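Local coordinates for protein N-acyl-D-glutamate deacylase (Bordetella bronchiseptica, PDB 3GIP) that catalyses hydrolysis of the amide bond of N-acyl-D-glutamate, as a zinc-containing deacylase of the amidohydrolase superfamily, at residues 5-10 / 43-48; 29-34 / 424-429. All coordinates share one frame; numbering follows the deposited sequence.

In the fold
Both contacts belong to the small beta part of this amidohydrolase formed by the N-terminal residues together with the chain beyond the barrel, and their centres lie about 12 Å apart. Contact 1 sets residues 5-10, on strand 7-12, beside the loop that leads into strand 50-52, at the parallel side of a mixed four-stranded sheet. Contact 2 starts from the neighbouring strand 28-32 of that sheet and reaches 424-429, which enters strand 428-431 some 390 residues later. The segments alternate along the chain, 5-10, 29-34, 43-48, 424-429. Backbone bonding of F9 to V31 joins the two contacts, placing the late-returning chain against the N-terminal sheet.

Contact 1. Residues 5-10 / 43-48; sequences EKLDFK and GAHPAR
A parallel bridge between L7 and A47, on the N-terminal side of the bulge in strand 7-12, holds the loop 43-48 against the N-terminal sheet. L7 N donates to P46 O at 3.2 Å and L7 O receives R48 N at 2.8 Å, while A47 CA adds a CA-H...O contact to the same oxygen. L7 and A47 point to the same face of the sheet, their CB atoms 3.9 Å apart. L7 CD1 lies over one face of the H45 imidazole in a CH-pi contact, 3.6 Å from the ring centroid. At the ring edge NE2 makes a weak bond to E5 O, 3.4 Å away. K10, its chain extended beyond CG, passes A47 CB and brings NZ to H45 O at 3.0 Å, from above the carbonyl plane; NZ also bonds to L42 O and weakly to G43 O. The strand is broken at D8 and F9, which both face V31 in a classic beta bulge. Here D8 lies side by side with R48, but OD1 sits well out of the guanidinium plane, 3.1 Å from NH1, a purely electrostatic salt bridge; OD2 is bonded to D33 N. K6 crosses the arginine obliquely, its CD over the opposite guanidinium face.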
# COMPACT_ATOMS: atom_id res chain seq x y z
N GLU A 5 -20.63 4.48 -32.27
CA GLU A 5 -20.72 5.56 -31.24
C GLU A 5 -19.33 6.09 -30.93
O GLU A 5 -18.39 5.32 -30.72
CB GLU A 5 -21.36 5.00 -29.96
CG GLU A 5 -21.76 6.07 -28.95
CD GLU A 5 -22.40 5.48 -27.71
OE1 GLU A 5 -23.32 4.65 -27.85
OE2 GLU A 5 -22.00 5.86 -26.59
N LYS A 6 -19.20 7.41 -30.91
CA LYS A 6 -17.92 8.05 -30.66
C LYS A 6 -17.29 7.62 -29.34
O LYS A 6 -17.97 7.50 -28.32
CB LYS A 6 -18.09 9.57 -30.68
CG LYS A 6 -16.79 10.35 -30.68
CD LYS A 6 -17.05 11.83 -30.95
CE LYS A 6 -15.75 12.61 -31.07
NZ LYS A 6 -16.01 14.03 -31.43
N LEU A 7 -15.98 7.39 -29.37
CA LEU A 7 -15.24 6.99 -28.18
C LEU A 7 -14.89 8.23 -27.38
O LEU A 7 -14.70 9.31 -27.94
CB LEU A 7 -13.94 6.28 -28.58
CG LEU A 7 -14.02 4.89 -29.21
CD1 LEU A 7 -12.65 4.48 -29.73
CD2 LEU A 7 -14.53 3.89 -28.18
N ASP A 8 -14.81 8.09 -26.06
CA ASP A 8 -14.47 9.22 -25.21
C ASP A 8 -12.96 9.41 -25.20
O ASP A 8 -12.47 10.53 -25.05
CB ASP A 8 -14.97 8.99 -23.78
CG ASP A 8 -16.48 9.04 -23.69
OD1 ASP A 8 -17.08 9.98 -24.25
OD2 ASP A 8 -17.08 8.15 -23.05
N PHE A 9 -12.24 8.31 -25.39
CA PHE A 9 -10.78 8.34 -25.39
C PHE A 9 -10.24 7.17 -26.20
O PHE A 9 -10.87 6.12 -26.29
CB PHE A 9 -10.26 8.24 -23.95
CG PHE A 9 -9.18 9.23 -23.60
CD1 PHE A 9 -9.41 10.20 -22.64
CD2 PHE A 9 -7.93 9.17 -24.21
CE1 PHE A 9 -8.41 11.11 -22.28
CE2 PHE A 9 -6.92 10.07 -23.87
CZ PHE A 9 -7.17 11.04 -22.90
N LYS A 10 -9.08 7.36 -26.80
CA LYS A 10 -8.43 6.28 -27.54
C LYS A 10 -6.93 6.49 -27.41
O LYS A 10 -6.44 7.61 -27.47
CB LYS A 10 -8.87 6.25 -29.01
CG LYS A 10 -8.31 7.33 -29.92
CD LYS A 10 -8.71 7.04 -31.36
CE LYS A 10 -8.14 8.05 -32.34
NZ LYS A 10 -8.51 7.71 -33.75
N GLY A 43 -7.34 3.42 -35.33
CA GLY A 43 -6.77 4.59 -35.99
C GLY A 43 -7.77 5.53 -36.63
O GLY A 43 -7.62 6.75 -36.55
N ALA A 44 -8.79 4.98 -37.28
CA ALA A 44 -9.79 5.80 -37.96
C ALA A 44 -11.08 5.96 -37.15
O ALA A 44 -12.04 6.55 -37.63
CB ALA A 44 -10.11 5.20 -39.32
N HIS A 45 -11.09 5.43 -35.93
CA HIS A 45 -12.27 5.52 -35.09
C HIS A 45 -12.30 6.86 -34.34
O HIS A 45 -11.41 7.16 -33.55
CB HIS A 45 -12.30 4.35 -34.09
CG HIS A 45 -13.59 4.20 -33.36
ND1 HIS A 45 -13.87 3.11 -32.56
CD2 HIS A 45 -14.69 4.99 -33.30
CE1 HIS A 45 -15.07 3.24 -32.04
NE2 HIS A 45 -15.60 4.38 -32.47
N PRO A 46 -13.34 7.68 -34.59
CA PRO A 46 -13.47 8.98 -33.93
C PRO A 46 -13.47 8.89 -32.41
O PRO A 46 -14.01 7.94 -31.83
CB PRO A 46 -14.81 9.50 -34.47
CG PRO A 46 -14.84 8.92 -35.85
CD PRO A 46 -14.38 7.50 -35.61
N ALA A 47 -12.85 9.87 -31.76
CA ALA A 47 -12.77 9.92 -30.30
C ALA A 47 -12.67 11.36 -29.82
O ALA A 47 -12.10 12.21 -30.51
CB ALA A 47 -11.56 9.12 -29.82
N ARG A 48 -13.23 11.63 -28.65
CA ARG A 48 -13.20 12.97 -28.07
C ARG A 48 -11.78 13.36 -27.68
O ARG A 48 -11.37 14.51 -27.83
CB ARG A 48 -14.12 13.04 -26.85
CG ARG A 48 -15.59 12.85 -27.18
CD ARG A 48 -16.46 12.95 -25.93
NE ARG A 48 -17.88 12.93 -26.25
CZ ARG A 48 -18.51 11.91 -26.82
NH1 ARG A 48 -17.85 10.80 -27.13
NH2 ARG A 48 -19.81 11.99 -27.08

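Contact 2. Residues 29-34 / 424-429; sequences LGVRDG and AWADVV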
# COMPACT_ATOMS: atom_id res chain seq x y z
N LEU A 29 -6.29 1.07 -27.73
CA LEU A 29 -7.27 0.93 -26.66
C LEU A 29 -8.33 2.02 -26.78
O LEU A 29 -8.01 3.20 -26.92
CB LEU A 29 -6.59 1.03 -25.30
CG LEU A 29 -7.44 0.83 -24.05
CD1 LEU A 29 -7.69 -0.65 -23.82
CD2 LEU A 29 -6.72 1.42 -22.85
N GLY A 30 -9.60 1.61 -26.73
CA GLY A 30 -10.70 2.56 -26.83
C GLY A 30 -11.46 2.64 -25.52
O GLY A 30 -11.70 1.62 -24.87
N VAL A 31 -11.86 3.85 -25.14
CA VAL A 31 -12.59 4.05 -23.90
C VAL A 31 -13.91 4.79 -24.11
O VAL A 31 -13.99 5.72 -24.91
CB VAL A 31 -11.74 4.87 -22.89
CG1 VAL A 31 -12.54 5.13 -21.62
CG2 VAL A 31 -10.46 4.12 -22.57
N ARG A 32 -14.94 4.35 -23.40
CA ARG A 32 -16.24 5.00 -23.48
C ARG A 32 -17.01 4.78 -22.18
O ARG A 32 -17.07 3.65 -21.67
CB ARG A 32 -17.07 4.48 -24.65
CG ARG A 32 -18.34 5.31 -24.86
CD ARG A 32 -19.31 4.69 -25.85
NE ARG A 32 -18.73 4.53 -27.18
CZ ARG A 32 -18.40 3.36 -27.71
NH1 ARG A 32 -18.58 2.24 -27.02
NH2 ARG A 32 -17.89 3.30 -28.93
N ASP A 33 -17.57 5.85 -21.65
CA ASP A 33 -18.34 5.79 -20.41
C ASP A 33 -17.53 5.22 -19.25
O ASP A 33 -18.06 4.49 -18.41
CB ASP A 33 -19.61 4.97 -20.62
CG ASP A 33 -20.49 5.54 -21.72
OD1 ASP A 33 -20.83 6.74 -21.63
OD2 ASP A 33 -20.84 4.80 -22.66
N GLY A 34 -16.24 5.56 -19.22
CA GLY A 34 -15.36 5.11 -18.16
C GLY A 34 -14.84 3.69 -18.26
O GLY A 34 -14.03 3.27 -17.44
N ALA A 424 -13.98 -3.78 -18.75
CA ALA A 424 -13.35 -3.42 -17.49
C ALA A 424 -13.22 -1.91 -17.38
O ALA A 424 -13.27 -1.20 -18.39
CB ALA A 424 -11.98 -4.07 -17.39
N TRP A 425 -13.07 -1.41 -16.16
CA TRP A 425 -12.92 0.02 -15.94
C TRP A 425 -11.65 0.51 -16.62
O TRP A 425 -10.62 -0.18 -16.61
CB TRP A 425 -12.87 0.33 -14.45
CG TRP A 425 -14.20 0.19 -13.78
CD1 TRP A 425 -14.61 -0.82 -12.96
CD2 TRP A 425 -15.30 1.10 -13.89
NE1 TRP A 425 -15.90 -0.60 -12.55
CE2 TRP A 425 -16.35 0.57 -13.10
CE3 TRP A 425 -15.51 2.31 -14.57
CZ2 TRP A 425 -17.59 1.21 -12.98
CZ3 TRP A 425 -16.74 2.94 -14.45
CH2 TRP A 425 -17.77 2.39 -13.66
N ALA A 426 -11.71 1.70 -17.19
CA ALA A 426 -10.57 2.26 -17.90
C ALA A 426 -9.49 2.91 -17.04
O ALA A 426 -9.22 4.11 -17.19
CB ALA A 426 -11.05 3.23 -18.97
N ASP A 427 -8.90 2.13 -16.14
CA ASP A 427 -7.79 2.62 -15.32
C ASP A 427 -6.61 2.23 -16.20
O ASP A 427 -6.34 1.04 -16.41
CB ASP A 427 -7.70 1.87 -13.98
CG ASP A 427 -8.84 2.19 -13.04
OD1 ASP A 427 -9.43 3.29 -13.16
OD2 ASP A 427 -9.14 1.36 -12.15
N VAL A 428 -5.90 3.22 -16.73
CA VAL A 428 -4.81 2.95 -17.66
C VAL A 428 -3.57 3.81 -17.44
O VAL A 428 -3.67 4.97 -17.06
CB VAL A 428 -5.27 3.20 -19.12
CG1 VAL A 428 -4.20 2.76 -20.10
CG2 VAL A 428 -6.59 2.49 -19.39
N VAL A 429 -2.41 3.22 -17.67
CA VAL A 429 -1.16 3.96 -17.56
C VAL A 429 -0.37 3.71 -18.83
O VAL A 429 -0.28 2.57 -19.31
CB VAL A 429 -0.31 3.54 -16.33
CG1 VAL A 429 0.06 2.07 -16.41
CG2 VAL A 429 0.95 4.41 -16.27
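The indole of W425 meets G34 O at its edge, near the ring plane, with CE3 at 3.4 Å from that oxygen. Beyond these two segments, R35 and R417 each make a cation-pi contact with the indole. The contact packs strand 28-32 of the N-terminal sheet, and the turn that follows it, against the chain entering strand 428-431, so that the chain returning after the catalytic barrel meets the beta part built by its own beginning. A426 is the centre of an inverse gamma turn, in which D427 N bonds weakly to W425 O. From that turn A426 N donates to G34 O at 2.8 Å, with an N-H...O angle of 167°, the one hydrogen bond between the segments. The same carbonyl oxygen therefore takes a backbone N-H while lying beside the indole edge, and A426 CB approaches it to 3.4 Å. G34 itself has a positive phi of 79° in the turn after strand 28-32.

Apolar side chains fill the rest of the interface. V31 turns both methyls to A426 CB, CG1 being the nearer at 3.6 Å and CG2 at 3.8 Å. Two residues earlier on strand 28-32, L29 meets V428 tip to tip, and both also touch V58 of strand 57-64, while V428 packs on I11 as well. L29 has CG anti to the backbone N (chi1 -177°), and its branch CD2 does the touching: CD2 faces both methyls of V428, 3.6 Å from CG2 and 4.0 Å from CG1.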